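Local coordinates for caspase-1 subunit p19/18 (Spodoptera frugiperda, PDB 1M72), which is a cysteine protease that probably takes part in the caspase cascade executing apoptosis and probably cleaves baculovirus p35 and the nuclear immunophilin FKBP46, at residues N77-A91 / A116-F130. Numbering follows the deposited sequence.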
# COMPACT_ATOMS: atom_id res chain seq x y z
N ASN C 77 -18.81 -15.53 12.63
CA ASN C 77 -18.35 -15.49 14.02
C ASN C 77 -17.45 -16.57 14.59
O ASN C 77 -17.76 -17.12 15.64
CB ASN C 77 -19.57 -15.35 14.92
CG ASN C 77 -20.38 -14.14 14.56
OD1 ASN C 77 -19.86 -13.02 14.56
ND2 ASN C 77 -21.64 -14.35 14.20
N LEU C 78 -16.34 -16.84 13.94
CA LEU C 78 -15.45 -17.86 14.42
C LEU C 78 -14.54 -17.35 15.54
O LEU C 78 -14.33 -16.14 15.70
CB LEU C 78 -14.60 -18.39 13.26
CG LEU C 78 -15.19 -19.11 12.03
CD1 LEU C 78 -14.02 -19.71 11.21
CD2 LEU C 78 -16.17 -20.27 12.44
N LYS C 79 -14.03 -18.29 16.35
CA LYS C 79 -13.09 -18.03 17.41
C LYS C 79 -11.73 -17.92 16.70
O LYS C 79 -11.56 -18.43 15.58
CB LYS C 79 -13.07 -19.19 18.40
CG LYS C 79 -14.33 -19.29 19.27
CD LYS C 79 -14.35 -20.55 20.11
CE LYS C 79 -13.34 -20.46 21.26
NZ LYS C 79 -13.37 -21.69 22.14
N SER C 80 -10.75 -17.30 17.34
CA SER C 80 -9.46 -17.13 16.72
C SER C 80 -8.78 -18.41 16.19
O SER C 80 -8.13 -18.40 15.13
CB SER C 80 -8.52 -16.42 17.67
OG SER C 80 -7.23 -16.32 17.10
N GLU C 81 -8.96 -19.51 16.90
CA GLU C 81 -8.34 -20.75 16.50
C GLU C 81 -9.03 -21.33 15.30
O GLU C 81 -8.44 -22.08 14.53
CB GLU C 81 -8.36 -21.77 17.66
CG GLU C 81 -7.56 -21.32 18.90
CD GLU C 81 -6.05 -21.17 18.65
OE1 GLU C 81 -5.67 -20.44 17.70
OE2 GLU C 81 -5.25 -21.79 19.41
N GLU C 82 -10.31 -20.98 15.15
CA GLU C 82 -11.09 -21.47 14.04
C GLU C 82 -10.66 -20.77 12.78
O GLU C 82 -10.50 -21.41 11.74
CB GLU C 82 -12.57 -21.23 14.29
CG GLU C 82 -13.05 -21.78 15.61
CD GLU C 82 -14.57 -21.83 15.70
OE1 GLU C 82 -15.11 -22.93 15.50
OE2 GLU C 82 -15.23 -20.79 15.94
N ILE C 83 -10.49 -19.46 12.85
CA ILE C 83 -10.05 -18.70 11.70
C ILE C 83 -8.66 -19.24 11.30
O ILE C 83 -8.40 -19.59 10.14
CB ILE C 83 -9.94 -17.20 12.04
CG1 ILE C 83 -11.33 -16.64 12.33
CG2 ILE C 83 -9.22 -16.45 10.91
CD1 ILE C 83 -11.32 -15.20 12.87
N ASN C 84 -7.78 -19.35 12.30
CA ASN C 84 -6.45 -19.81 12.02
C ASN C 84 -6.42 -21.18 11.37
O ASN C 84 -5.61 -21.43 10.48
CB ASN C 84 -5.60 -19.82 13.26
CG ASN C 84 -4.16 -20.10 12.94
OD1 ASN C 84 -3.87 -21.09 12.27
ND2 ASN C 84 -3.25 -19.23 13.38
N LYS C 85 -7.31 -22.06 11.81
CA LYS C 85 -7.38 -23.41 11.28
C LYS C 85 -7.82 -23.42 9.81
O LYS C 85 -7.17 -24.04 8.97
CB LYS C 85 -8.33 -24.24 12.15
CG LYS C 85 -9.26 -25.20 11.44
CD LYS C 85 -10.61 -25.22 12.17
CE LYS C 85 -11.50 -26.38 11.72
NZ LYS C 85 -11.72 -26.37 10.25
N PHE C 86 -8.93 -22.76 9.51
CA PHE C 86 -9.41 -22.69 8.14
C PHE C 86 -8.40 -22.00 7.21
O PHE C 86 -8.31 -22.35 6.04
CB PHE C 86 -10.76 -21.98 8.10
CG PHE C 86 -11.91 -22.83 8.60
CD1 PHE C 86 -12.30 -23.99 7.91
CD2 PHE C 86 -12.63 -22.47 9.75
CE1 PHE C 86 -13.39 -24.76 8.36
CE2 PHE C 86 -13.72 -23.24 10.21
CZ PHE C 86 -14.10 -24.38 9.52
N ILE C 87 -7.65 -21.04 7.73
CA ILE C 87 -6.65 -20.34 6.95
C ILE C 87 -5.56 -21.33 6.57
O ILE C 87 -5.16 -21.40 5.42
CB ILE C 87 -6.05 -19.15 7.77
CG1 ILE C 87 -7.04 -17.98 7.78
CG2 ILE C 87 -4.71 -18.71 7.20
CD1 ILE C 87 -7.03 -17.19 6.52
N GLN C 88 -5.08 -22.09 7.54
CA GLN C 88 -4.04 -23.07 7.27
C GLN C 88 -4.53 -24.12 6.28
O GLN C 88 -3.82 -24.50 5.36
CB GLN C 88 -3.59 -23.74 8.57
CG GLN C 88 -2.93 -22.80 9.57
CD GLN C 88 -1.82 -23.48 10.37
OE1 GLN C 88 -1.14 -24.39 9.87
NE2 GLN C 88 -1.61 -23.03 11.61
N GLN C 89 -5.75 -24.59 6.45
CA GLN C 89 -6.24 -25.62 5.55
C GLN C 89 -6.37 -25.06 4.14
O GLN C 89 -6.16 -25.76 3.14
CB GLN C 89 -7.59 -26.12 6.01
CG GLN C 89 -7.67 -26.50 7.47
CD GLN C 89 -9.03 -27.07 7.82
OE1 GLN C 89 -10.07 -26.56 7.35
NE2 GLN C 89 -9.05 -28.14 8.63
N THR C 90 -6.72 -23.79 4.06
CA THR C 90 -6.84 -23.15 2.77
C THR C 90 -5.44 -23.08 2.16
O THR C 90 -5.26 -23.36 0.96
CB THR C 90 -7.41 -21.74 2.91
OG1 THR C 90 -8.78 -21.82 3.28
CG2 THR C 90 -7.29 -21.00 1.60
N ALA C 91 -4.45 -22.72 2.98
CA ALA C 91 -3.08 -22.60 2.51
C ALA C 91 -2.48 -23.94 2.12
O ALA C 91 -1.45 -24.01 1.44
CB ALA C 91 -2.22 -21.94 3.55
N ALA C 116 -11.45 -11.86 16.90
CA ALA C 116 -12.20 -13.05 16.52
C ALA C 116 -13.41 -12.96 17.47
O ALA C 116 -13.64 -11.93 18.09
CB ALA C 116 -11.40 -14.28 16.82
N LYS C 117 -14.17 -14.05 17.62
CA LYS C 117 -15.31 -14.00 18.52
C LYS C 117 -14.84 -13.95 19.96
O LYS C 117 -15.40 -13.22 20.78
CB LYS C 117 -16.20 -15.24 18.34
CG LYS C 117 -17.35 -15.27 19.34
CD LYS C 117 -18.30 -16.41 19.08
CE LYS C 117 -17.74 -17.68 19.65
NZ LYS C 117 -18.60 -18.83 19.28
N ASP C 118 -13.79 -14.71 20.25
CA ASP C 118 -13.24 -14.83 21.59
C ASP C 118 -12.02 -13.97 21.96
O ASP C 118 -11.90 -13.54 23.10
CB ASP C 118 -12.89 -16.30 21.82
CG ASP C 118 -11.87 -16.82 20.80
OD1 ASP C 118 -11.75 -16.22 19.71
OD2 ASP C 118 -11.20 -17.83 21.06
N THR C 119 -11.10 -13.73 21.04
CA THR C 119 -9.93 -12.95 21.42
C THR C 119 -9.33 -12.33 20.17
O THR C 119 -9.89 -12.50 19.10
CB THR C 119 -8.90 -13.86 22.18
OG1 THR C 119 -7.77 -13.08 22.59
CG2 THR C 119 -8.46 -15.04 21.29
N HIS C 120 -8.22 -11.61 20.29
CA HIS C 120 -7.61 -10.96 19.12
C HIS C 120 -6.36 -11.65 18.57
O HIS C 120 -5.72 -12.43 19.26
CB HIS C 120 -7.25 -9.52 19.47
CG HIS C 120 -6.31 -9.43 20.62
ND1 HIS C 120 -4.95 -9.61 20.49
CD2 HIS C 120 -6.55 -9.33 21.95
CE1 HIS C 120 -4.40 -9.64 21.69
NE2 HIS C 120 -5.35 -9.48 22.59
N TYR C 121 -6.03 -11.35 17.32
CA TYR C 121 -4.84 -11.90 16.68
C TYR C 121 -4.26 -10.80 15.78
O TYR C 121 -4.89 -9.73 15.55
CB TYR C 121 -5.21 -13.13 15.87
CG TYR C 121 -6.25 -12.84 14.82
CD1 TYR C 121 -5.88 -12.52 13.52
CD2 TYR C 121 -7.60 -12.87 15.14
CE1 TYR C 121 -6.85 -12.24 12.53
CE2 TYR C 121 -8.57 -12.59 14.17
CZ TYR C 121 -8.19 -12.28 12.86
OH TYR C 121 -9.15 -12.00 11.93
N LYS C 122 -3.03 -11.04 15.32
CA LYS C 122 -2.38 -10.09 14.45
C LYS C 122 -2.86 -10.29 13.02
O LYS C 122 -2.93 -11.40 12.52
CB LYS C 122 -0.85 -10.26 14.50
CG LYS C 122 -0.25 -9.84 15.84
CD LYS C 122 1.27 -9.87 15.79
CE LYS C 122 1.91 -9.72 17.22
NZ LYS C 122 1.69 -8.37 17.83
N PRO C 123 -3.22 -9.18 12.35
CA PRO C 123 -3.70 -9.19 10.96
C PRO C 123 -2.76 -10.01 10.05
O PRO C 123 -3.24 -10.74 9.16
CB PRO C 123 -3.68 -7.70 10.59
CG PRO C 123 -3.76 -7.00 11.90
CD PRO C 123 -2.98 -7.81 12.84
N ASP C 124 -1.44 -9.90 10.28
CA ASP C 124 -0.40 -10.63 9.52
C ASP C 124 -0.69 -12.13 9.47
O ASP C 124 -0.25 -12.84 8.56
CB ASP C 124 0.98 -10.42 10.14
CG ASP C 124 1.44 -8.97 10.06
OD1 ASP C 124 2.53 -8.74 9.48
OD2 ASP C 124 0.69 -8.07 10.56
N ASN C 125 -1.43 -12.61 10.46
CA ASN C 125 -1.77 -13.99 10.46
C ASN C 125 -2.58 -14.39 9.24
O ASN C 125 -2.50 -15.53 8.84
CB ASN C 125 -2.61 -14.35 11.67
CG ASN C 125 -1.82 -14.36 12.96
OD1 ASN C 125 -2.27 -14.96 13.92
ND2 ASN C 125 -0.67 -13.68 13.01
N LEU C 126 -3.36 -13.46 8.67
CA LEU C 126 -4.21 -13.80 7.52
C LEU C 126 -3.44 -14.19 6.23
O LEU C 126 -3.84 -15.10 5.52
CB LEU C 126 -5.20 -12.64 7.23
CG LEU C 126 -6.13 -12.38 8.41
CD1 LEU C 126 -6.63 -10.95 8.33
CD2 LEU C 126 -7.28 -13.49 8.49
N TRP C 127 -2.33 -13.50 5.97
CA TRP C 127 -1.53 -13.74 4.79
C TRP C 127 -0.21 -14.52 5.02
O TRP C 127 0.43 -14.99 4.04
CB TRP C 127 -1.26 -12.39 4.10
CG TRP C 127 -0.70 -11.29 4.97
CD1 TRP C 127 0.62 -11.08 5.30
CD2 TRP C 127 -1.44 -10.19 5.56
NE1 TRP C 127 0.74 -9.91 6.04
CE2 TRP C 127 -0.51 -9.36 6.21
CE3 TRP C 127 -2.80 -9.82 5.58
CZ2 TRP C 127 -0.89 -8.18 6.90
CZ3 TRP C 127 -3.18 -8.66 6.25
CH2 TRP C 127 -2.22 -7.85 6.91
N TYR C 128 0.17 -14.70 6.29
CA TYR C 128 1.39 -15.40 6.64
C TYR C 128 1.57 -16.75 5.92
O TYR C 128 2.65 -17.01 5.35
CB TYR C 128 1.44 -15.64 8.16
CG TYR C 128 2.57 -16.54 8.62
CD1 TYR C 128 3.90 -16.06 8.69
CD2 TYR C 128 2.33 -17.87 8.97
CE1 TYR C 128 4.97 -16.92 9.11
CE2 TYR C 128 3.36 -18.72 9.38
CZ TYR C 128 4.66 -18.24 9.44
OH TYR C 128 5.64 -19.10 9.84
N TYR C 129 0.55 -17.59 5.96
CA TYR C 129 0.58 -18.92 5.33
C TYR C 129 0.48 -18.96 3.80
O TYR C 129 0.48 -20.05 3.21
CB TYR C 129 -0.54 -19.81 5.88
CG TYR C 129 -0.54 -19.97 7.38
CD1 TYR C 129 -1.31 -19.13 8.19
CD2 TYR C 129 0.25 -20.95 8.00
CE1 TYR C 129 -1.31 -19.25 9.57
CE2 TYR C 129 0.27 -21.08 9.39
CZ TYR C 129 -0.52 -20.22 10.16
OH TYR C 129 -0.51 -20.30 11.53
N PHE C 130 0.37 -17.81 3.15
CA PHE C 130 0.24 -17.84 1.72
C PHE C 130 1.46 -17.36 0.96
O PHE C 130 1.39 -17.15 -0.25
CB PHE C 130 -1.01 -17.08 1.32
CG PHE C 130 -2.26 -17.68 1.88
CD1 PHE C 130 -2.80 -18.86 1.34
CD2 PHE C 130 -2.90 -17.08 2.98
CE1 PHE C 130 -3.96 -19.44 1.90
CE2 PHE C 130 -4.07 -17.64 3.56
CZ PHE C 130 -4.61 -18.82 3.03
O HOH W 1 -5.43 -15.44 19.09
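Tyr129, Ile87 and Phe130 bury the most surface where helix 80-92 of the caspase fold, an alpha/beta fold with a central six-stranded sheet, meets the chain that follows strand 113-115. The Tyr129 ring lies against the helix between two side chains. Over one face comes Gln88, its CG 3.7 Å from the Tyr129 ring centroid and close to the ring normal, a CH-pi contact; its amide continues the stack at 24° to the ring plane. Tyr128 CD2 sits over the centre of the opposite face. The stacked amide is steadied within the helix, since Gln88 NE2 donates in its own plane to a lone pair of Asn84 OD1. Asn84 ND2 in turn makes a weak, long bond of 3.5 Å to Tyr129 OH, its amide plane turned nearly perpendicular to the ring.

Ile87 divides its branches: CD1 meets Leu126, while CG2 touches both Tyr129 CD1 at 3.6 Å and Phe130 CE2 at 3.8 Å. With chi1 at -77°, Ile87 CG1 stands beside the backbone N and CG2 opposite it, which turns CG2 to the two rings. Phe130 extends this apolar seam toward the later helical turns, where Thr90 CG2 touches its edge and Ala91 CB stands 3.5 Å from Phe130 CE1.

At the N-terminal end of the helix, backbone and carboxylate bonds join the segments. Lys117 N donates to Leu78 O, and the Lys117 chain runs past Asn77 O. Asp118 reaches the first turn of the helix just beyond its N-cap, Lys79, and its negative charge there would probably be favoured by the helix dipole. A water joins Ser80 OG to His120 O. The carboxylate contact is direct: Ser80 N donates to Asp118 OD1 across 2.8 Å at 161°, meeting the syn side slightly out of the carboxylate plane.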